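Local coordinates for protein dally-like, isoform A (Drosophila melanogaster, PDB 6XTZ) that is probably a GPI-linked cell-surface heparan sulfate proteoglycan of the glypican family, binds Wnt and Hedgehog proteins and takes up O-palmitoleoyl serine, consistent with shielding the Wnt lipid, at residues A[15-19]-A[20-24]; A[73-76]-A[77-81]; A[169-172]-A[173-177]. The protein carries 5 engineered substitutions. All blocks are in the same frame, centred on the assembly; numbering follows the deposited sequence.

How the interactions relate
The three contacts are local i-to-i+3, i+4 and i+5 arrangements spread over the elongated, mainly helical core of the glypican, which has no strand. Along the chain they come in series. Interaction 1 ends the short helix 14-19; interaction 2 lies within helix 51-110, the next helix in sequence; interaction 3 spans the whole of the short helix 169-176. The centres of 1 and 2 are 35 Å apart and those of 2 and 3 are 52 Å apart. Interactions 1 and 3, 87 Å apart, sit on opposite sides of the chain's centre, so one lies toward each end of the core while interaction 2 lies near its middle. None touches another.

Interaction 1. Residues A[15-19]-A[20-24]; sequences HIFQA and RGIDA
I22 N reaches F17 O at 3.1 Å and G21 N reaches Q18 O at 3.3 Å, the pair of backbone bonds that ends helix 14-19 in a Schellman motif with G21, at positive phi, as its C' residue. The G21 donor stands above the carbonyl plane of Q18, whereas R20 N is shared weakly between I16 O and F17 O. A CA-H...O contact from Q18 CA to I22 O (3.4 Å) adds to the turn.

Apolar contacts follow the chain reversal. I22 lies alongside F17, pointing the same way, its CD1 3.9 Å from F17 CB; both side chains also rest on M53 of helix 51-110.

The charged group is R20. Extended from CG to NE, it runs back beside I16, whose methyl CG2, anti to the backbone N, sits over one guanidinium face, 3.4 Å from NE. The guanidinium plane is turned 68° from the F17 ring, with R20 NH1 4.0 Å from F17 CE1, and NH1 donates onward to H235 O. Methyl contact over the face and a carbonyl at NH1 together probably limit rotation of the guanidinium, so R20 packs against I16 while linking the turn to the backbone just before helix 236-239.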
loop_
_atom_site.group_PDB
_atom_site.type_symbol
_atom_site.label_atom_id
_atom_site.label_comp_id
_atom_site.label_asym_id
_atom_site.label_seq_id
_atom_site.Cartn_x
_atom_site.Cartn_y
_atom_site.Cartn_z
ATOM N N HIS A 15 17.461 -0.645 42.443
ATOM C CA HIS A 15 17.739 0.402 41.465
ATOM C C HIS A 15 16.844 0.276 40.240
ATOM O O HIS A 15 16.511 1.288 39.612
ATOM C CB HIS A 15 19.211 0.360 41.052
ATOM C CG HIS A 15 19.593 -0.877 40.300
ATOM N ND1 HIS A 15 19.807 -2.089 40.920
ATOM C CD2 HIS A 15 19.808 -1.086 38.980
ATOM C CE1 HIS A 15 20.132 -2.993 40.013
ATOM N NE2 HIS A 15 20.140 -2.411 38.827
ATOM N N ILE A 16 16.449 -0.950 39.887
ATOM C CA ILE A 16 15.581 -1.154 38.732
ATOM C C ILE A 16 14.218 -0.516 38.967
ATOM O O ILE A 16 13.658 0.131 38.074
ATOM C CB ILE A 16 15.458 -2.656 38.420
ATOM C CG1 ILE A 16 16.828 -3.249 38.085
ATOM C CG2 ILE A 16 14.486 -2.889 37.276
ATOM C CD1 ILE A 16 16.792 -4.734 37.791
ATOM N N PHE A 17 13.665 -0.683 40.170
ATOM C CA PHE A 17 12.363 -0.097 40.474
ATOM C C PHE A 17 12.432 1.425 40.484
ATOM O O PHE A 17 11.515 2.096 39.998
ATOM C CB PHE A 17 11.851 -0.625 41.813
ATOM C CG PHE A 17 11.604 -2.107 41.824
ATOM C CD1 PHE A 17 11.009 -2.730 40.739
ATOM C CD2 PHE A 17 11.974 -2.878 42.913
ATOM C CE1 PHE A 17 10.782 -4.093 40.743
ATOM C CE2 PHE A 17 11.750 -4.242 42.924
ATOM C CZ PHE A 17 11.156 -4.850 41.835
ATOM N N GLN A 18 13.514 1.987 41.032
ATOM C CA GLN A 18 13.682 3.436 41.012
ATOM C C GLN A 18 13.845 3.961 39.592
ATOM O O GLN A 18 13.398 5.073 39.287
ATOM C CB GLN A 18 14.881 3.840 41.870
ATOM C CG GLN A 18 14.699 3.572 43.355
ATOM C CD GLN A 18 15.908 3.969 44.179
ATOM O OE1 GLN A 18 16.955 4.323 43.638
ATOM N NE2 GLN A 18 15.768 3.912 45.498
ATOM N N ALA A 19 14.478 3.182 38.713
ATOM C CA ALA A 19 14.589 3.574 37.313
ATOM C C ALA A 19 13.248 3.524 36.596
ATOM O O ALA A 19 13.081 4.193 35.570
ATOM C CB ALA A 19 15.600 2.681 36.592
ATOM N N ARG A 20 12.294 2.751 37.109
ATOM C CA ARG A 20 10.968 2.642 36.518
ATOM C C ARG A 20 9.986 3.658 37.085
ATOM O O ARG A 20 8.786 3.564 36.806
ATOM C CB ARG A 20 10.427 1.222 36.708
ATOM C CG ARG A 20 11.219 0.159 35.960
ATOM C CD ARG A 20 10.787 -1.245 36.357
ATOM N NE ARG A 20 11.527 -2.271 35.627
ATOM C CZ ARG A 20 11.399 -3.577 35.839
ATOM N NH1 ARG A 20 10.561 -4.020 36.766
ATOM N NH2 ARG A 20 12.112 -4.440 35.128
ATOM N N GLY A 21 10.463 4.622 37.867
ATOM C CA GLY A 21 9.612 5.658 38.411
ATOM C C GLY A 21 9.020 5.369 39.770
ATOM O O GLY A 21 8.190 6.154 40.244
ATOM N N ILE A 22 9.415 4.275 40.413
ATOM C CA ILE A 22 8.889 3.906 41.723
ATOM C C ILE A 22 9.732 4.577 42.798
ATOM O O ILE A 22 10.961 4.437 42.816
ATOM C CB ILE A 22 8.880 2.379 41.901
ATOM C CG1 ILE A 22 8.111 1.712 40.759
ATOM C CG2 ILE A 22 8.279 2.005 43.245
ATOM C CD1 ILE A 22 8.127 0.200 40.807
ATOM N N ASP A 23 9.073 5.307 43.694
ATOM C CA ASP A 23 9.779 5.983 44.771
ATOM C C ASP A 23 10.306 4.972 45.785
ATOM O O ASP A 23 9.727 3.902 45.989
ATOM C CB ASP A 23 8.863 6.992 45.462
ATOM C CG ASP A 23 8.350 8.058 44.512
ATOM O OD1 ASP A 23 9.088 8.424 43.573
ATOM O OD2 ASP A 23 7.209 8.528 44.705
ATOM N N ALA A 24 11.421 5.328 46.427
ATOM C CA ALA A 24 12.045 4.437 47.398
ATOM C C ALA A 24 11.148 4.163 48.597
ATOM O O ALA A 24 11.340 3.153 49.282
ATOM C CB ALA A 24 13.378 5.022 47.868
#

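Interaction 2. Residues A[73-76]-A[77-81]; sequences ISRM and SGILG
M76 and L80, one helical turn apart, meet on the packed side of helix 51-110: M76 CG lies 4.0 Å from L80 CD1, and the two chains slant across each other. With CG anti to the backbone N (chi1 174°), the M76 chain leaves the backbone extended and bends only at its last torsion. L80 also lays its CG against M76 O at 3.3 Å, over the carbonyl that accepts its own N-H. Both side chains touch Y456 and W269, and M76 also reaches F459 and W460 of helix 459-467, so aromatic rings form much of this side, joined by A214 and L207 of helix 185-216. S77, buried as well, sets its CB 3.3 Å from I73 O, while its carbonyl accepts a bond from S211 OG.

The frame is a regular alpha-helix inside the long helix of the glypican core. Four successive i+4 bonds run through it, from S77 N to I73 O (2.8 Å) up to L80 N to M76 O (3.0 Å), the latter nearly straight at 172°.

Toward solvent the contact thins. G78 brings only backbone, with its N 2.8 Å from S74 O, and S74 OG turns back to K70 O. R75 meets I79 at a looser 4.3 Å between CG and CD1, and its NH2 pairs with D71 one turn earlier. I79 is partly exposed here, its CG1 lying 3.3 Å from R75 O, although its side chain also touches Y456.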
loop_
_atom_site.group_PDB
_atom_site.type_symbol
_atom_site.label_atom_id
_atom_site.label_comp_id
_atom_site.label_asym_id
_atom_site.label_seq_id
_atom_site.Cartn_x
_atom_site.Cartn_y
_atom_site.Cartn_z
ATOM N N ILE A 73 3.893 3.327 12.996
ATOM C CA ILE A 73 2.807 3.226 12.028
ATOM C C ILE A 73 2.521 4.583 11.394
ATOM O O ILE A 73 2.377 4.693 10.171
ATOM C CB ILE A 73 1.551 2.637 12.696
ATOM C CG1 ILE A 73 1.796 1.183 13.106
ATOM C CG2 ILE A 73 0.360 2.733 11.766
ATOM C CD1 ILE A 73 0.674 0.588 13.937
ATOM N N SER A 74 2.436 5.637 12.212
ATOM C CA SER A 74 2.100 6.953 11.675
ATOM C C SER A 74 3.199 7.493 10.766
ATOM O O SER A 74 2.906 8.217 9.807
ATOM C CB SER A 74 1.827 7.937 12.812
ATOM O OG SER A 74 3.004 8.196 13.553
ATOM N N ARG A 75 4.460 7.160 11.048
ATOM C CA ARG A 75 5.551 7.625 10.199
ATOM C C ARG A 75 5.543 6.909 8.853
ATOM O O ARG A 75 5.784 7.531 7.811
ATOM C CB ARG A 75 6.885 7.433 10.916
ATOM C CG ARG A 75 8.089 8.002 10.186
ATOM C CD ARG A 75 9.101 8.555 11.177
ATOM N NE ARG A 75 9.126 7.779 12.414
ATOM C CZ ARG A 75 9.898 6.716 12.617
ATOM N NH1 ARG A 75 10.718 6.297 11.663
ATOM N NH2 ARG A 75 9.851 6.073 13.774
ATOM N N MET A 76 5.265 5.602 8.851
ATOM C CA MET A 76 5.104 4.887 7.590
ATOM C C MET A 76 3.888 5.397 6.830
ATOM O O MET A 76 3.951 5.629 5.617
ATOM C CB MET A 76 4.979 3.383 7.840
ATOM C CG MET A 76 4.674 2.590 6.578
ATOM S SD MET A 76 4.158 0.894 6.888
ATOM C CE MET A 76 2.572 1.157 7.679
ATOM N N SER A 77 2.766 5.571 7.532
ATOM C CA SER A 77 1.561 6.090 6.894
ATOM C C SER A 77 1.796 7.479 6.312
ATOM O O SER A 77 1.316 7.790 5.216
ATOM C CB SER A 77 0.410 6.116 7.899
ATOM O OG SER A 77 -0.775 6.620 7.307
ATOM N N GLY A 78 2.535 8.327 7.031
ATOM C CA GLY A 78 2.786 9.672 6.540
ATOM C C GLY A 78 3.672 9.695 5.310
ATOM O O GLY A 78 3.418 10.448 4.366
ATOM N N ILE A 79 4.724 8.874 5.303
ATOM C CA ILE A 79 5.631 8.833 4.160
ATOM C C ILE A 79 4.909 8.308 2.925
ATOM O O ILE A 79 4.945 8.927 1.855
ATOM C CB ILE A 79 6.874 7.986 4.489
ATOM C CG1 ILE A 79 7.763 8.710 5.501
ATOM C CG2 ILE A 79 7.654 7.668 3.223
ATOM C CD1 ILE A 79 8.973 7.906 5.935
ATOM N N LEU A 80 4.238 7.159 3.053
ATOM C CA LEU A 80 3.526 6.592 1.911
ATOM C C LEU A 80 2.415 7.513 1.427
ATOM O O LEU A 80 2.148 7.584 0.222
ATOM C CB LEU A 80 2.955 5.219 2.269
ATOM C CG LEU A 80 3.967 4.147 2.670
ATOM C CD1 LEU A 80 3.278 2.806 2.862
ATOM C CD2 LEU A 80 5.078 4.041 1.637
ATOM N N GLY A 81 1.759 8.225 2.345
ATOM C CA GLY A 81 0.709 9.142 1.938
ATOM C C GLY A 81 1.237 10.330 1.157
ATOM O O GLY A 81 0.625 10.759 0.175
#

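Interaction 3. Residues A[169-172]-A[173-177]; sequences MRCV and SEHMK
The H175 imidazole carries the sulfur of C171 over one face: SG lies 3.8 Å from the ring centroid, 22° off the normal, and is displaced toward the NE2-CE1 side, with NE2 3.5 Å away. C171 SG is anti to its backbone N (chi1 -172°), which carries the sulfur forward along the helix to the ring one turn later; the same SG is bonded to C322 SG, and H175 touches C322 too. Nearer its root, the ring sets CG 3.2 Å from C171 O, the carbonyl that takes the H175 N-H. An alanine here would keep that backbone bond but is likely to leave one side of the disulfide sulfur without its aromatic cover.

On the buried side V172 and M176 run alongside each other, CG1 to CG 4.1 Å, and M176 continues onto I314 and V318 of helix 296-322. S173 faces helix 139-158, where its OG bonds to N148 OD1. On the exposed side E174 OE2 pairs with K177 NZ at 3.5 Å. Helix 169-176 is short and amphipathic, held by i+4 bonds such as M176 N to V172 O (2.8 Å), packed against two longer helices of the glypican core and tied to helix 296-322 by the C171-C322 disulfide.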
loop_
_atom_site.group_PDB
_atom_site.type_symbol
_atom_site.label_atom_id
_atom_site.label_comp_id
_atom_site.label_asym_id
_atom_site.label_seq_id
_atom_site.Cartn_x
_atom_site.Cartn_y
_atom_site.Cartn_z
ATOM N N MET A 169 -24.428 10.669 -41.902
ATOM C CA MET A 169 -23.108 10.260 -41.431
ATOM C C MET A 169 -23.170 9.189 -40.346
ATOM O O MET A 169 -22.163 8.514 -40.097
ATOM C CB MET A 169 -22.351 11.474 -40.902
ATOM C CG MET A 169 -20.843 11.340 -40.934
ATOM S SD MET A 169 -20.176 11.439 -42.606
ATOM C CE MET A 169 -18.433 11.397 -42.221
ATOM N N ARG A 170 -24.325 9.024 -39.692
ATOM C CA ARG A 170 -24.484 7.951 -38.715
ATOM C C ARG A 170 -24.230 6.589 -39.343
ATOM O O ARG A 170 -23.715 5.683 -38.678
ATOM C CB ARG A 170 -25.886 7.999 -38.105
ATOM C CG ARG A 170 -26.273 9.350 -37.520
ATOM C CD ARG A 170 -27.713 9.326 -37.037
ATOM N NE ARG A 170 -28.148 10.625 -36.534
ATOM C CZ ARG A 170 -29.371 10.875 -36.078
ATOM N NH1 ARG A 170 -30.285 9.915 -36.062
ATOM N NH2 ARG A 170 -29.680 12.087 -35.638
ATOM N N CYS A 171 -24.590 6.429 -40.619
ATOM C CA CYS A 171 -24.276 5.196 -41.330
ATOM C C CYS A 171 -22.771 5.024 -41.475
ATOM O O CYS A 171 -22.247 3.914 -41.320
ATOM C CB CYS A 171 -24.957 5.193 -42.699
ATOM S SG CYS A 171 -24.843 3.624 -43.597
ATOM N N VAL A 172 -22.056 6.115 -41.764
ATOM C CA VAL A 172 -20.600 6.052 -41.829
ATOM C C VAL A 172 -20.024 5.723 -40.458
ATOM O O VAL A 172 -19.097 4.914 -40.337
ATOM C CB VAL A 172 -20.027 7.373 -42.380
ATOM C CG1 VAL A 172 -18.510 7.299 -42.471
ATOM C CG2 VAL A 172 -20.633 7.689 -43.736
ATOM N N SER A 173 -20.572 6.334 -39.406
ATOM C CA SER A 173 -20.103 6.046 -38.054
ATOM C C SER A 173 -20.360 4.591 -37.683
ATOM O O SER A 173 -19.483 3.911 -37.140
ATOM C CB SER A 173 -20.778 6.985 -37.054
ATOM O OG SER A 173 -20.307 6.753 -35.737
ATOM N N GLU A 174 -21.565 4.092 -37.976
ATOM C CA GLU A 174 -21.886 2.704 -37.664
ATOM C C GLU A 174 -21.052 1.731 -38.486
ATOM O O GLU A 174 -20.692 0.656 -37.991
ATOM C CB GLU A 174 -23.377 2.445 -37.887
ATOM C CG GLU A 174 -24.264 2.872 -36.729
ATOM C CD GLU A 174 -24.123 1.962 -35.521
ATOM O OE1 GLU A 174 -23.672 0.810 -35.691
ATOM O OE2 GLU A 174 -24.463 2.401 -34.402
ATOM N N HIS A 175 -20.733 2.084 -39.731
ATOM C CA HIS A 175 -19.941 1.192 -40.569
ATOM C C HIS A 175 -18.455 1.273 -40.248
ATOM O O HIS A 175 -17.738 0.280 -40.411
ATOM C CB HIS A 175 -20.185 1.502 -42.046
ATOM C CG HIS A 175 -21.529 1.061 -42.541
ATOM N ND1 HIS A 175 -21.816 0.906 -43.880
ATOM C CD2 HIS A 175 -22.661 0.737 -41.873
ATOM C CE1 HIS A 175 -23.068 0.506 -44.016
ATOM N NE2 HIS A 175 -23.603 0.396 -42.814
ATOM N N MET A 176 -17.974 2.429 -39.786
ATOM C CA MET A 176 -16.579 2.543 -39.379
ATOM C C MET A 176 -16.280 1.799 -38.085
ATOM O O MET A 176 -15.103 1.638 -37.744
ATOM C CB MET A 176 -16.188 4.014 -39.227
ATOM C CG MET A 176 -16.004 4.749 -40.545
ATOM S SD MET A 176 -14.708 4.033 -41.570
ATOM C CE MET A 176 -14.782 5.109 -42.999
ATOM N N LYS A 177 -17.306 1.340 -37.363
ATOM C CA LYS A 177 -17.067 0.606 -36.126
ATOM C C LYS A 177 -16.449 -0.760 -36.398
ATOM O O LYS A 177 -15.620 -1.237 -35.615
ATOM C CB LYS A 177 -18.370 0.458 -35.339
ATOM C CG LYS A 177 -18.900 1.760 -34.762
ATOM C CD LYS A 177 -20.101 1.516 -33.860
ATOM C CE LYS A 177 -20.558 2.800 -33.188
ATOM N NZ LYS A 177 -21.682 2.560 -32.240
#